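Local coordinates for protein signal peptidase I (Enterococcus faecalis, PDB 4ME8) that probably cleaves hydrophobic N-terminal signal or leader sequences from secreted proteins, as a serine endopeptidase of the S26 family, at residues 97-102 and 123-128. Numbering follows the deposited sequence.
Sequences LEATQS and SRYFGF. With EDO (1,2-ethanediol), chain C.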
loop_
_atom_site.group_PDB
_atom_site.type_symbol
_atom_site.label_atom_id
_atom_site.label_comp_id
_atom_site.label_asym_id
_atom_site.label_seq_id
_atom_site.Cartn_x
_atom_site.Cartn_y
_atom_site.Cartn_z
ATOM N N LEU A 97 3.774 7.765 -9.469
ATOM C CA LEU A 97 4.203 8.259 -8.179
ATOM C C LEU A 97 5.656 8.679 -8.222
ATOM O O LEU A 97 6.527 7.883 -8.583
ATOM C CB LEU A 97 4.007 7.194 -7.107
ATOM C CG LEU A 97 2.577 6.731 -6.852
ATOM C CD1 LEU A 97 2.616 5.462 -6.010
ATOM C CD2 LEU A 97 1.755 7.821 -6.177
ATOM N N GLU A 98 5.885 9.943 -7.867
ATOM C CA GLU A 98 7.216 10.508 -7.663
ATOM C C GLU A 98 8.044 9.590 -6.755
ATOM O O GLU A 98 9.198 9.296 -7.046
ATOM C CB GLU A 98 7.066 11.923 -7.058
ATOM C CG GLU A 98 8.351 12.655 -6.673
ATOM C CD GLU A 98 8.123 14.108 -6.220
ATOM O OE1 GLU A 98 6.998 14.464 -5.797
ATOM O OE2 GLU A 98 9.084 14.909 -6.279
ATOM N N ALA A 99 7.433 9.111 -5.676
ATOM C CA ALA A 99 8.133 8.265 -4.710
ATOM C C ALA A 99 8.541 6.851 -5.207
ATOM O O ALA A 99 9.393 6.208 -4.581
ATOM C CB ALA A 99 7.306 8.157 -3.434
ATOM N N THR A 100 7.947 6.358 -6.298
ATOM C CA THR A 100 8.298 5.022 -6.816
ATOM C C THR A 100 8.935 5.030 -8.204
ATOM O O THR A 100 9.983 4.414 -8.384
ATOM C CB THR A 100 7.092 4.059 -6.839
ATOM O OG1 THR A 100 6.011 4.642 -7.578
ATOM C CG2 THR A 100 6.642 3.727 -5.412
ATOM N N GLN A 101 8.295 5.701 -9.168
ATOM C CA GLN A 101 8.753 5.755 -10.579
ATOM C C GLN A 101 9.309 4.431 -11.092
ATOM O O GLN A 101 10.507 4.307 -11.365
ATOM C CB GLN A 101 9.796 6.851 -10.764
ATOM C CG GLN A 101 9.230 8.242 -10.588
ATOM C CD GLN A 101 10.263 9.317 -10.821
ATOM O OE1 GLN A 101 11.015 9.285 -11.802
ATOM N NE2 GLN A 101 10.305 10.283 -9.920
ATOM N N SER A 102 8.417 3.458 -11.240
ATOM C CA SER A 102 8.805 2.074 -11.470
ATOM C C SER A 102 7.626 1.307 -12.080
ATOM O O SER A 102 6.478 1.602 -11.765
ATOM C CB SER A 102 9.227 1.460 -10.125
ATOM O OG SER A 102 9.294 0.046 -10.174
ATOM N N SER A 123 3.448 4.169 0.932
ATOM C CA SER A 123 4.319 4.009 -0.241
ATOM C C SER A 123 4.030 5.017 -1.349
ATOM O O SER A 123 4.907 5.292 -2.172
ATOM C CB SER A 123 4.264 2.582 -0.792
ATOM O OG SER A 123 4.966 1.680 0.050
ATOM N N ARG A 124 2.818 5.575 -1.369
ATOM C CA ARG A 124 2.522 6.686 -2.276
ATOM C C ARG A 124 3.457 7.873 -2.096
ATOM O O ARG A 124 3.629 8.649 -3.027
ATOM C CB ARG A 124 1.088 7.181 -2.097
ATOM C CG ARG A 124 0.038 6.262 -2.682
ATOM C CD ARG A 124 -1.357 6.698 -2.276
ATOM N NE ARG A 124 -1.543 6.647 -0.826
ATOM C CZ ARG A 124 -2.603 7.140 -0.186
ATOM N NH1 ARG A 124 -3.590 7.728 -0.861
ATOM N NH2 ARG A 124 -2.675 7.050 1.139
ATOM N N TYR A 125 4.026 8.027 -0.896
ATOM C CA TYR A 125 4.791 9.230 -0.547
ATOM C C TYR A 125 6.211 8.968 -0.025
ATOM O O TYR A 125 7.097 9.790 -0.268
ATOM C CB TYR A 125 3.995 10.072 0.458
ATOM C CG TYR A 125 2.574 10.338 0.001
ATOM C CD1 TYR A 125 2.322 11.083 -1.146
ATOM C CD2 TYR A 125 1.484 9.829 0.702
ATOM C CE1 TYR A 125 1.027 11.326 -1.577
ATOM C CE2 TYR A 125 0.185 10.065 0.281
ATOM C CZ TYR A 125 -0.037 10.812 -0.858
ATOM O OH TYR A 125 -1.321 11.046 -1.274
ATOM N N PHE A 126 6.430 7.865 0.702
ATOM C CA PHE A 126 7.803 7.471 1.091
ATOM C C PHE A 126 8.424 6.322 0.270
ATOM O O PHE A 126 9.544 5.884 0.558
ATOM C CB PHE A 126 7.952 7.245 2.617
ATOM C CG PHE A 126 7.136 6.106 3.202
ATOM C CD1 PHE A 126 6.984 4.887 2.551
ATOM C CD2 PHE A 126 6.586 6.242 4.468
ATOM C CE1 PHE A 126 6.261 3.858 3.118
ATOM C CE2 PHE A 126 5.864 5.212 5.052
ATOM C CZ PHE A 126 5.704 4.013 4.378
ATOM N N GLY A 127 7.716 5.844 -0.752
ATOM C CA GLY A 127 8.282 4.857 -1.667
ATOM C C GLY A 127 8.226 3.452 -1.106
ATOM O O GLY A 127 7.526 3.200 -0.134
ATOM N N PHE A 128 8.978 2.537 -1.708
ATOM C CA PHE A 128 8.909 1.121 -1.344
ATOM C C PHE A 128 9.546 0.835 0.018
ATOM O O PHE A 128 10.454 1.546 0.452
ATOM C CB PHE A 128 9.569 0.243 -2.419
ATOM C CG PHE A 128 8.934 0.359 -3.782
ATOM C CD1 PHE A 128 7.658 -0.152 -4.023
ATOM C CD2 PHE A 128 9.617 0.977 -4.837
ATOM C CE1 PHE A 128 7.078 -0.049 -5.281
ATOM C CE2 PHE A 128 9.034 1.086 -6.093
ATOM C CZ PHE A 128 7.763 0.572 -6.312
HETATM C C1 EDO C . 2.774 11.587 -5.858
HETATM O O1 EDO C . 1.428 11.782 -5.383
HETATM C C2 EDO C . 3.780 11.694 -4.710
HETATM O O2 EDO C . 4.709 10.592 -4.724
HETATM O O HOH W 1 10.952 3.961 -3.418
#
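Two small molecules, rather than direct hydrogen bonds, make the polar links between the turn 97-102 and the short, weakly bonded helix at about 123-126 with its exit. The O2 hydroxyl of a 1,2-ethanediol, probably from the crystallisation liquor, accepts a hydrogen bond from Ala99 N (3.2 Å) and donates one to Arg124 O (2.8 Å). A water joins Ala99 O to Phe128 N, 3.0 Å from each. Between these bridges the Ala99 methyl rests on backbone carbonyls of the turn 123-126, CB 3.6 Å from Tyr125 O and 3.7 Å from Arg124 O. Here the two segments come closest: Ala99 O lies 3.4 Å from Gly127 CA, where a side chain would clash. Gly127 is the first residue past the helix to leave helical angles, and its positive phi also favours glycine. Thr100 CG2 makes a CH-pi contact over the face of the Phe128 ring, 3.7 Å from its centroid, while Ser102 CB meets the ring edge. The contact packs part of the loop between strands 92-93 and 109-113 against the helix: Leu97 and Ser123 both reach Phe111 of strand 109-113, Phe128 touches Met109, and Phe126 points away, near the predicted catalytic Lys46.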